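Local coordinates for protein FAD dependent oxidoreductase (Chelativorans sp. BNC1, PDB 6PXS) that oxidises iminodiacetate as an FAD-dependent oxidase and is assigned to the DadA family of oxidoreductases, at residues L317-I328 against A343-V351. Sequence-based numbering, arbitrary orientation.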
# COMPACT_ATOMS: atom_id res chain seq x y z
N LEU A 317 -3.56 36.54 -0.37
CA LEU A 317 -2.83 36.73 0.88
C LEU A 317 -3.24 38.04 1.51
O LEU A 317 -3.29 39.07 0.83
CB LEU A 317 -1.31 36.72 0.64
CG LEU A 317 -0.75 35.56 -0.18
CD1 LEU A 317 0.70 35.82 -0.52
CD2 LEU A 317 -0.89 34.25 0.57
N GLY A 318 -3.53 38.01 2.81
CA GLY A 318 -3.81 39.21 3.57
C GLY A 318 -5.04 39.06 4.45
O GLY A 318 -5.77 38.07 4.39
N ARG A 319 -5.25 40.08 5.27
CA ARG A 319 -6.38 40.09 6.19
C ARG A 319 -7.69 40.19 5.41
O ARG A 319 -7.75 40.75 4.31
CB ARG A 319 -6.26 41.24 7.17
CG ARG A 319 -5.18 41.05 8.21
CD ARG A 319 -5.13 42.20 9.20
NE ARG A 319 -4.21 41.92 10.30
CZ ARG A 319 -4.50 41.13 11.33
NH1 ARG A 319 -5.69 40.53 11.40
NH2 ARG A 319 -3.61 40.93 12.28
N VAL A 320 -8.75 39.66 6.01
CA VAL A 320 -10.07 39.67 5.39
C VAL A 320 -10.73 41.01 5.67
O VAL A 320 -10.85 41.40 6.85
CB VAL A 320 -10.93 38.51 5.89
CG1 VAL A 320 -12.32 38.57 5.27
CG2 VAL A 320 -10.26 37.18 5.57
N PRO A 321 -11.15 41.76 4.66
CA PRO A 321 -11.83 43.03 4.93
C PRO A 321 -13.11 42.83 5.72
O PRO A 321 -13.86 41.87 5.49
CB PRO A 321 -12.11 43.59 3.53
CG PRO A 321 -11.15 42.90 2.64
CD PRO A 321 -10.96 41.54 3.21
N GLN A 322 -13.36 43.74 6.65
CA GLN A 322 -14.55 43.82 7.49
C GLN A 322 -14.64 42.70 8.51
O GLN A 322 -15.64 42.62 9.24
CB GLN A 322 -15.84 43.85 6.64
CG GLN A 322 -15.77 44.85 5.51
CD GLN A 322 -17.05 44.90 4.71
OE1 GLN A 322 -18.13 44.63 5.23
NE2 GLN A 322 -16.94 45.25 3.43
N ILE A 323 -13.63 41.84 8.62
CA ILE A 323 -13.61 40.75 9.59
C ILE A 323 -12.30 40.84 10.35
O ILE A 323 -11.22 40.78 9.74
CB ILE A 323 -13.77 39.38 8.92
CG1 ILE A 323 -15.09 39.35 8.14
CG2 ILE A 323 -13.73 38.27 9.96
CD1 ILE A 323 -15.45 37.99 7.58
N ALA A 324 -12.38 40.97 11.67
CA ALA A 324 -11.21 41.12 12.51
C ALA A 324 -10.67 39.75 12.93
O ALA A 324 -11.42 38.79 13.08
CB ALA A 324 -11.54 41.94 13.75
N GLY A 325 -9.36 39.69 13.11
CA GLY A 325 -8.73 38.48 13.60
C GLY A 325 -8.75 37.32 12.62
O GLY A 325 -8.79 36.16 13.05
N LEU A 326 -8.71 37.60 11.32
CA LEU A 326 -8.72 36.56 10.30
C LEU A 326 -7.73 36.91 9.21
O LEU A 326 -7.65 38.06 8.77
CB LEU A 326 -10.12 36.38 9.70
CG LEU A 326 -10.25 35.31 8.61
CD1 LEU A 326 -9.80 33.95 9.12
CD2 LEU A 326 -11.68 35.24 8.09
N THR A 327 -6.97 35.91 8.77
CA THR A 327 -6.00 36.06 7.70
C THR A 327 -6.04 34.81 6.84
O THR A 327 -6.10 33.69 7.35
CB THR A 327 -4.59 36.28 8.26
OG1 THR A 327 -4.60 37.38 9.18
CG2 THR A 327 -3.60 36.57 7.14
N ILE A 328 -6.02 35.00 5.52
CA ILE A 328 -6.18 33.91 4.57
C ILE A 328 -4.95 33.83 3.68
O ILE A 328 -4.44 34.85 3.22
CB ILE A 328 -7.45 34.10 3.71
CG1 ILE A 328 -8.69 34.15 4.60
CG2 ILE A 328 -7.58 32.97 2.68
CD1 ILE A 328 -9.98 34.40 3.84
N ALA A 343 5.74 33.02 0.83
CA ALA A 343 4.40 33.50 1.13
C ALA A 343 4.07 33.34 2.60
O ALA A 343 3.36 34.17 3.18
CB ALA A 343 3.37 32.76 0.27
N GLY A 344 4.57 32.28 3.24
CA GLY A 344 4.39 32.13 4.67
C GLY A 344 5.04 33.26 5.45
O GLY A 344 4.46 33.79 6.40
N HIS A 345 6.26 33.64 5.06
CA HIS A 345 6.93 34.77 5.69
C HIS A 345 6.09 36.04 5.59
O HIS A 345 6.13 36.88 6.50
CB HIS A 345 8.30 34.98 5.05
CG HIS A 345 9.01 36.21 5.52
ND1 HIS A 345 9.40 36.38 6.83
CD2 HIS A 345 9.39 37.33 4.86
CE1 HIS A 345 10.00 37.55 6.96
NE2 HIS A 345 10.01 38.15 5.78
N LEU A 346 5.34 36.20 4.50
CA LEU A 346 4.46 37.36 4.37
C LEU A 346 3.30 37.27 5.35
O LEU A 346 2.98 38.24 6.04
CB LEU A 346 3.95 37.46 2.93
CG LEU A 346 4.80 38.27 1.95
CD1 LEU A 346 6.29 38.03 2.16
CD2 LEU A 346 4.40 37.94 0.52
N LEU A 347 2.64 36.11 5.41
CA LEU A 347 1.52 35.94 6.33
C LEU A 347 1.95 36.22 7.77
O LEU A 347 1.21 36.85 8.53
CB LEU A 347 0.94 34.53 6.20
CG LEU A 347 0.30 34.21 4.85
CD1 LEU A 347 -0.08 32.74 4.78
CD2 LEU A 347 -0.91 35.09 4.60
N ALA A 348 3.13 35.75 8.15
CA ALA A 348 3.63 36.01 9.50
C ALA A 348 3.64 37.50 9.79
O ALA A 348 3.08 37.96 10.80
CB ALA A 348 5.04 35.42 9.66
N GLY A 349 4.27 38.29 8.92
CA GLY A 349 4.31 39.73 9.13
C GLY A 349 2.93 40.35 9.21
O GLY A 349 2.69 41.24 10.02
N VAL A 350 2.01 39.88 8.37
CA VAL A 350 0.66 40.44 8.35
C VAL A 350 0.01 40.31 9.72
O VAL A 350 -0.39 41.31 10.33
CB VAL A 350 -0.19 39.75 7.26
CG1 VAL A 350 -1.66 40.09 7.44
CG2 VAL A 350 0.29 40.16 5.88
N VAL A 351 -0.10 39.08 10.22
CA VAL A 351 -0.82 38.84 11.46
C VAL A 351 -0.16 39.57 12.63
O VAL A 351 -0.84 39.96 13.59
CB VAL A 351 -0.94 37.33 11.72
CG1 VAL A 351 0.43 36.69 11.82
CG2 VAL A 351 -1.75 37.06 12.97
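The guanidinium of Arg319 reaches the last turn of helix 336-352, where Val351 O lies close to the guanidinium plane, off the edge at NH2, 3.2 Å away, while NH1 forms a salt bridge with Glu198 on strand 198-201. Thr327 OG1 lies over one face of the group, offset toward its rim. With CG set beside the backbone N (chi1 -72°), the aliphatic part of the arm lies alongside Val350, the two side chains pointing opposite ways and Arg319 CG 3.7 Å from Val350 CG1; the extended run from CG carries the guanidinium on toward the helix end. Replacing Arg319 by an alanine would probably leave Glu198 without this cationic mate and open a gap beside Val350. Next along the seam, Thr327 turns CG2 to the helix, where it meets Val350 CG1 and Leu347 CD2, each at 4.0 Å. Leu317 crosses Leu347 at about a right angle, their CD2 methyls 4.1 Å apart, and directs CD1 to Ala343 CB. Strand 326-328 and helix 343-351 run nearly antiparallel (165°), as expected for a strand leading through a glycine-rich turn, here probably Rossmann-type, into the helix packed on its sheet. The contact exemplifies a general division of labour: apolar branches meet in the buried seam, and the charged end sits at the partly exposed margin, where a carboxylate probably balances it.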